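Long-range contact in putative Acetyltransferase (Pyrococcus horikoshii, PDB 3DDD), which probably transfers acyl groups as a member of the GNAT acetyltransferase family and binds coenzyme A: residues R144-V158 with L229-E243. Residues are numbered along the deposited sequence; the frame is centred on the assembly and turned at random.
Sequences RTVRYELMERPIKRV and LKAFQLGAREIIIPE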
loop_
_atom_site.group_PDB
_atom_site.type_symbol
_atom_site.label_atom_id
_atom_site.label_comp_id
_atom_site.label_asym_id
_atom_site.label_seq_id
_atom_site.Cartn_x
_atom_site.Cartn_y
_atom_site.Cartn_z
ATOM N N ARG A 144 9.169 -10.551 4.065
ATOM C CA ARG A 144 9.100 -9.216 4.681
ATOM C C ARG A 144 9.225 -8.093 3.668
ATOM O O ARG A 144 9.879 -8.228 2.630
ATOM C CB ARG A 144 10.174 -9.040 5.763
ATOM C CG ARG A 144 9.841 -9.714 7.078
ATOM C CD ARG A 144 11.063 -9.880 7.965
ATOM N NE ARG A 144 11.374 -8.678 8.743
ATOM C CZ ARG A 144 12.501 -7.955 8.669
ATOM N NH1 ARG A 144 13.491 -8.261 7.834
ATOM N NH2 ARG A 144 12.633 -6.897 9.447
ATOM N N THR A 145 8.586 -6.978 3.981
ATOM C CA THR A 145 8.624 -5.805 3.136
ATOM C C THR A 145 9.085 -4.715 4.091
ATOM O O THR A 145 8.357 -4.344 5.005
ATOM C CB THR A 145 7.213 -5.475 2.528
ATOM O OG1 THR A 145 6.171 -5.849 3.440
ATOM C CG2 THR A 145 6.980 -6.194 1.207
ATOM N N VAL A 146 10.297 -4.204 3.854
ATOM C CA VAL A 146 11.039 -3.359 4.821
ATOM C C VAL A 146 11.149 -1.903 4.362
ATOM O O VAL A 146 11.646 -1.614 3.273
ATOM C CB VAL A 146 12.425 -3.947 5.106
ATOM C CG1 VAL A 146 13.154 -3.149 6.160
ATOM C CG2 VAL A 146 12.278 -5.396 5.569
ATOM N N ARG A 147 10.666 -0.997 5.207
ATOM C CA ARG A 147 10.622 0.435 4.934
ATOM C C ARG A 147 11.943 1.060 5.399
ATOM O O ARG A 147 12.299 0.955 6.580
ATOM C CB ARG A 147 9.415 1.052 5.670
ATOM C CG ARG A 147 9.096 2.538 5.375
ATOM C CD ARG A 147 7.861 3.028 6.199
ATOM N NE ARG A 147 6.579 3.040 5.464
ATOM C CZ ARG A 147 5.362 2.862 6.007
ATOM N NH1 ARG A 147 5.197 2.618 7.320
ATOM N NH2 ARG A 147 4.287 2.903 5.220
ATOM N N TYR A 148 12.672 1.673 4.460
ATOM C CA TYR A 148 13.964 2.305 4.724
ATOM C C TYR A 148 13.853 3.771 4.428
ATOM O O TYR A 148 13.165 4.151 3.496
ATOM C CB TYR A 148 15.072 1.718 3.836
ATOM C CG TYR A 148 15.558 0.371 4.322
ATOM C CD1 TYR A 148 16.439 0.278 5.390
ATOM C CD2 TYR A 148 15.112 -0.810 3.734
ATOM C CE1 TYR A 148 16.896 -0.943 5.844
ATOM C CE2 TYR A 148 15.565 -2.041 4.172
ATOM C CZ TYR A 148 16.456 -2.101 5.229
ATOM O OH TYR A 148 16.886 -3.320 5.680
ATOM N N GLU A 149 14.535 4.588 5.226
ATOM C CA GLU A 149 14.650 6.002 4.951
ATOM C C GLU A 149 16.067 6.203 4.440
ATOM O O GLU A 149 17.016 5.685 5.026
ATOM C CB GLU A 149 14.419 6.850 6.208
ATOM C CG GLU A 149 14.306 8.310 5.917
ATOM C CD GLU A 149 14.273 9.188 7.168
ATOM O OE1 GLU A 149 13.653 8.811 8.175
ATOM O OE2 GLU A 149 14.885 10.262 7.140
ATOM N N LEU A 150 16.187 6.970 3.363
ATOM C CA LEU A 150 17.431 7.177 2.642
ATOM C C LEU A 150 17.991 8.503 3.172
ATOM O O LEU A 150 17.318 9.519 3.104
ATOM C CB LEU A 150 17.145 7.272 1.123
ATOM C CG LEU A 150 16.360 6.151 0.414
ATOM C CD1 LEU A 150 16.093 6.454 -1.070
ATOM C CD2 LEU A 150 17.044 4.811 0.564
HETATM N N MSE A 151 19.178 8.468 3.760
HETATM C CA MSE A 151 19.637 9.571 4.605
HETATM C C MSE A 151 20.555 10.544 3.888
HETATM O O MSE A 151 20.454 11.736 4.122
HETATM C CB MSE A 151 20.356 9.050 5.853
HETATM C CG MSE A 151 19.518 8.127 6.771
HETATM SE SE MSE A 151 17.703 8.731 7.132
HETATM C CE MSE A 151 18.168 10.350 8.136
ATOM N N GLU A 152 21.435 10.042 3.020
ATOM C CA GLU A 152 22.428 10.890 2.383
ATOM C C GLU A 152 22.488 10.727 0.880
ATOM O O GLU A 152 22.330 9.627 0.355
ATOM C CB GLU A 152 23.816 10.647 2.989
ATOM C CG GLU A 152 23.839 11.049 4.465
ATOM C CD GLU A 152 25.225 11.066 5.060
ATOM O OE1 GLU A 152 26.136 11.721 4.480
ATOM O OE2 GLU A 152 25.367 10.436 6.131
ATOM N N ARG A 153 22.736 11.851 0.212
ATOM C CA ARG A 153 22.880 11.921 -1.242
ATOM C C ARG A 153 24.233 11.315 -1.638
ATOM O O ARG A 153 25.291 11.826 -1.248
ATOM C CB ARG A 153 22.797 13.394 -1.683
ATOM C CG ARG A 153 22.861 13.662 -3.181
ATOM C CD ARG A 153 23.215 15.138 -3.520
ATOM N NE ARG A 153 23.927 15.183 -4.798
ATOM C CZ ARG A 153 25.246 15.287 -4.955
ATOM N NH1 ARG A 153 26.059 15.443 -3.910
ATOM N NH2 ARG A 153 25.757 15.263 -6.182
ATOM N N PRO A 154 24.211 10.205 -2.389
ATOM C CA PRO A 154 25.479 9.746 -2.974
ATOM C C PRO A 154 26.103 10.821 -3.884
ATOM O O PRO A 154 25.403 11.524 -4.595
ATOM C CB PRO A 154 25.062 8.515 -3.779
ATOM C CG PRO A 154 23.853 8.043 -3.159
ATOM C CD PRO A 154 23.100 9.301 -2.738
ATOM N N ILE A 155 27.414 10.957 -3.821
ATOM C CA ILE A 155 28.158 11.875 -4.680
ATOM C C ILE A 155 28.424 11.123 -5.970
ATOM O O ILE A 155 29.388 10.376 -6.082
ATOM C CB ILE A 155 29.498 12.266 -4.032
ATOM C CG1 ILE A 155 29.266 12.978 -2.704
ATOM C CG2 ILE A 155 30.332 13.143 -4.953
ATOM C CD1 ILE A 155 30.564 13.339 -2.030
ATOM N N LYS A 156 27.543 11.282 -6.932
ATOM C CA LYS A 156 27.514 10.386 -8.080
ATOM C C LYS A 156 26.442 10.901 -9.007
ATOM O O LYS A 156 25.275 10.841 -8.668
ATOM C CB LYS A 156 27.187 8.946 -7.642
ATOM C CG LYS A 156 26.999 7.964 -8.791
ATOM C CD LYS A 156 27.242 6.509 -8.378
ATOM C CE LYS A 156 27.439 5.606 -9.625
ATOM N NZ LYS A 156 27.575 4.128 -9.339
ATOM N N ARG A 157 26.838 11.434 -10.155
ATOM C CA ARG A 157 25.890 12.000 -11.114
ATOM C C ARG A 157 25.203 10.855 -11.816
ATOM O O ARG A 157 25.792 9.776 -11.968
ATOM C CB ARG A 157 26.619 12.869 -12.158
ATOM N N VAL A 158 23.955 11.056 -12.221
ATOM C CA VAL A 158 23.392 10.188 -13.268
ATOM C C VAL A 158 22.787 10.958 -14.433
ATOM O O VAL A 158 22.219 12.067 -14.280
ATOM C CB VAL A 158 22.376 9.133 -12.765
ATOM C CG1 VAL A 158 23.146 7.928 -12.158
ATOM C CG2 VAL A 158 21.328 9.759 -11.822
ATOM N N LEU A 229 18.790 7.355 -7.666
ATOM C CA LEU A 229 19.570 8.589 -7.499
ATOM C C LEU A 229 18.787 9.823 -7.957
ATOM O O LEU A 229 18.810 10.842 -7.287
ATOM C CB LEU A 229 20.904 8.529 -8.267
ATOM C CG LEU A 229 22.008 7.568 -7.847
ATOM C CD1 LEU A 229 23.090 7.584 -8.950
ATOM C CD2 LEU A 229 22.622 7.917 -6.513
ATOM N N LYS A 230 18.139 9.735 -9.112
ATOM C CA LYS A 230 17.310 10.822 -9.642
ATOM C C LYS A 230 16.064 11.086 -8.766
ATOM O O LYS A 230 15.633 12.229 -8.597
ATOM C CB LYS A 230 16.899 10.515 -11.089
ATOM C CG LYS A 230 16.054 11.588 -11.806
ATOM C CD LYS A 230 16.744 12.949 -11.907
ATOM C CE LYS A 230 17.926 12.919 -12.858
ATOM N NZ LYS A 230 18.852 14.112 -12.779
ATOM N N ALA A 231 15.508 10.023 -8.209
ATOM C CA ALA A 231 14.364 10.114 -7.305
ATOM C C ALA A 231 14.760 10.869 -6.060
ATOM O O ALA A 231 14.002 11.699 -5.569
ATOM C CB ALA A 231 13.824 8.706 -6.956
ATOM N N PHE A 232 15.957 10.607 -5.553
ATOM C CA PHE A 232 16.436 11.284 -4.343
ATOM C C PHE A 232 16.576 12.787 -4.623
ATOM O O PHE A 232 16.248 13.635 -3.800
ATOM C CB PHE A 232 17.774 10.682 -3.883
ATOM C CG PHE A 232 18.214 11.167 -2.526
ATOM C CD1 PHE A 232 18.818 12.415 -2.380
ATOM C CD2 PHE A 232 18.009 10.383 -1.398
ATOM C CE1 PHE A 232 19.167 12.894 -1.114
ATOM C CE2 PHE A 232 18.390 10.817 -0.148
ATOM C CZ PHE A 232 18.967 12.083 0.006
ATOM N N GLN A 233 17.073 13.100 -5.801
ATOM C CA GLN A 233 17.214 14.453 -6.247
ATOM C C GLN A 233 15.857 15.148 -6.317
ATOM O O GLN A 233 15.755 16.331 -6.018
ATOM C CB GLN A 233 17.883 14.423 -7.623
ATOM C CG GLN A 233 18.101 15.760 -8.260
ATOM C CD GLN A 233 18.606 15.626 -9.662
ATOM O OE1 GLN A 233 19.296 14.642 -9.997
ATOM N NE2 GLN A 233 18.276 16.613 -10.506
ATOM N N LEU A 234 14.812 14.402 -6.682
ATOM C CA LEU A 234 13.458 14.936 -6.727
ATOM C C LEU A 234 12.665 14.768 -5.409
ATOM O O LEU A 234 11.445 14.905 -5.378
ATOM C CB LEU A 234 12.716 14.341 -7.912
ATOM C CG LEU A 234 13.314 14.585 -9.310
ATOM C CD1 LEU A 234 12.456 13.936 -10.379
ATOM C CD2 LEU A 234 13.452 16.034 -9.597
ATOM N N GLY A 235 13.371 14.481 -4.317
ATOM C CA GLY A 235 12.810 14.527 -2.963
ATOM C C GLY A 235 12.437 13.215 -2.321
ATOM O O GLY A 235 11.897 13.242 -1.229
ATOM N N ALA A 236 12.670 12.083 -3.007
ATOM C CA ALA A 236 12.412 10.731 -2.471
ATOM C C ALA A 236 13.357 10.446 -1.321
ATOM O O ALA A 236 14.555 10.618 -1.440
ATOM C CB ALA A 236 12.569 9.663 -3.562
ATOM N N ARG A 237 12.790 10.040 -0.190
ATOM C CA ARG A 237 13.516 9.757 1.022
ATOM C C ARG A 237 13.134 8.389 1.613
ATOM O O ARG A 237 13.714 7.980 2.595
ATOM C CB ARG A 237 13.224 10.868 2.051
ATOM C CG ARG A 237 13.766 12.250 1.650
ATOM C CD ARG A 237 15.300 12.261 1.525
ATOM N NE ARG A 237 15.846 13.577 1.161
ATOM C CZ ARG A 237 15.952 14.057 -0.079
ATOM N NH1 ARG A 237 15.525 13.388 -1.143
ATOM N NH2 ARG A 237 16.432 15.262 -0.257
ATOM N N GLU A 238 12.141 7.701 1.050
ATOM C CA GLU A 238 11.735 6.419 1.573
ATOM C C GLU A 238 11.428 5.419 0.461
ATOM O O GLU A 238 10.930 5.795 -0.591
ATOM C CB GLU A 238 10.503 6.557 2.441
ATOM C CG GLU A 238 10.691 7.377 3.717
ATOM C CD GLU A 238 9.485 7.244 4.650
ATOM O OE1 GLU A 238 8.374 6.885 4.150
ATOM O OE2 GLU A 238 9.667 7.465 5.867
ATOM N N ILE A 239 11.694 4.147 0.758
ATOM C CA ILE A 239 11.502 3.034 -0.151
ATOM C C ILE A 239 11.131 1.813 0.679
ATOM O O ILE A 239 11.619 1.619 1.800
ATOM C CB ILE A 239 12.792 2.774 -1.017
ATOM C CG1 ILE A 239 12.530 1.697 -2.073
ATOM C CG2 ILE A 239 13.939 2.439 -0.121
ATOM C CD1 ILE A 239 13.589 1.485 -3.134
ATOM N N ILE A 240 10.215 1.004 0.162
ATOM C CA ILE A 240 9.824 -0.216 0.849
ATOM C C ILE A 240 10.231 -1.377 -0.055
ATOM O O ILE A 240 9.638 -1.594 -1.130
ATOM C CB ILE A 240 8.305 -0.266 1.168
ATOM C CG1 ILE A 240 7.883 0.934 2.008
ATOM C CG2 ILE A 240 7.996 -1.494 1.912
ATOM C CD1 ILE A 240 6.378 1.138 2.074
ATOM N N ILE A 241 11.220 -2.120 0.427
ATOM C CA ILE A 241 11.900 -3.163 -0.305
ATOM C C ILE A 241 11.402 -4.549 0.106
ATOM O O ILE A 241 11.360 -4.851 1.293
ATOM C CB ILE A 241 13.417 -3.099 0.020
ATOM C CG1 ILE A 241 14.001 -1.771 -0.460
ATOM C CG2 ILE A 241 14.142 -4.230 -0.627
ATOM C CD1 ILE A 241 15.471 -1.686 -0.172
ATOM N N PRO A 242 11.095 -5.415 -0.868
ATOM C CA PRO A 242 10.798 -6.797 -0.532
ATOM C C PRO A 242 12.119 -7.463 -0.170
ATOM O O PRO A 242 13.059 -7.396 -0.944
ATOM C CB PRO A 242 10.216 -7.370 -1.826
ATOM C CG PRO A 242 10.157 -6.268 -2.797
ATOM C CD PRO A 242 11.070 -5.189 -2.319
ATOM N N GLU A 243 12.178 -8.096 0.992
ATOM C CA GLU A 243 13.445 -8.590 1.547
ATOM C C GLU A 243 14.043 -9.732 0.692
ATOM O O GLU A 243 15.226 -10.049 0.826
ATOM C CB GLU A 243 13.231 -9.003 3.021
ATOM C CG GLU A 243 14.489 -9.321 3.843
ATOM C CD GLU A 243 14.207 -9.493 5.343
ATOM O OE1 GLU A 243 13.034 -9.510 5.752
ATOM O OE2 GLU A 243 15.170 -9.626 6.123
HETATM O O HOH W 1 7.596 4.593 2.731
HETATM O O HOH W 2 11.094 7.847 8.037
#
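An antiparallel strand pair, 144-149 with 238-242, joins the two GNAT regions of the chain, and the linker after the first strand continues over helix 221-233. Val146 N donates to Ile241 O at 2.8 Å, and Tyr148 N reaches Ile239 O almost straight (176°); reciprocal bonds from Ile241 N to Val146 O and Ile239 N to Tyr148 O complete two hydrogen-bonded pairs. Leu150 N carries the pairing one residue further, to Arg237 O, and Glu243 N ends it on Arg144 O, 2.8 Å away; the Arg144-Glu243 salt bridge is doubtful in detail.

On the face of Val146, Tyr148, Ile239 and Ile241, Tyr148 CD2 meets Ile241 CD1 at 4.0 Å, both side chains touching Ile252 of helix 246-252. On the face of Arg147, Glu149, Glu238 and Ile240, one water donates to Glu149 OE1 and Glu238 OE2; another donates to Glu238 OE1 and, in the modelled Arg147 conformer, accepts weakly from NE.

Beyond the strands, Phe232 chi1 (-170°) carries the ring from the helix to the linker, its edge toward Leu150, with CE2 4.0 Å from Leu150 CB. Arg153 CA makes an off-centre CH-pi contact, and Arg237 NH1 lies over the ring centre, anchored by bonds to Phe232 O and Ala236 O. Leu229 CD2 meets Pro154 CG at 3.6 Å, and its CB meets Val158 CG2 at 3.8 Å. A Schellman motif with Gly235 at C-prime ends the helix before strand 238-242. Strand 140-149 lies between 238-242 and 258-267, which also pairs with 121-126: interleaved strands consistent with a tandem GNAT arrangement.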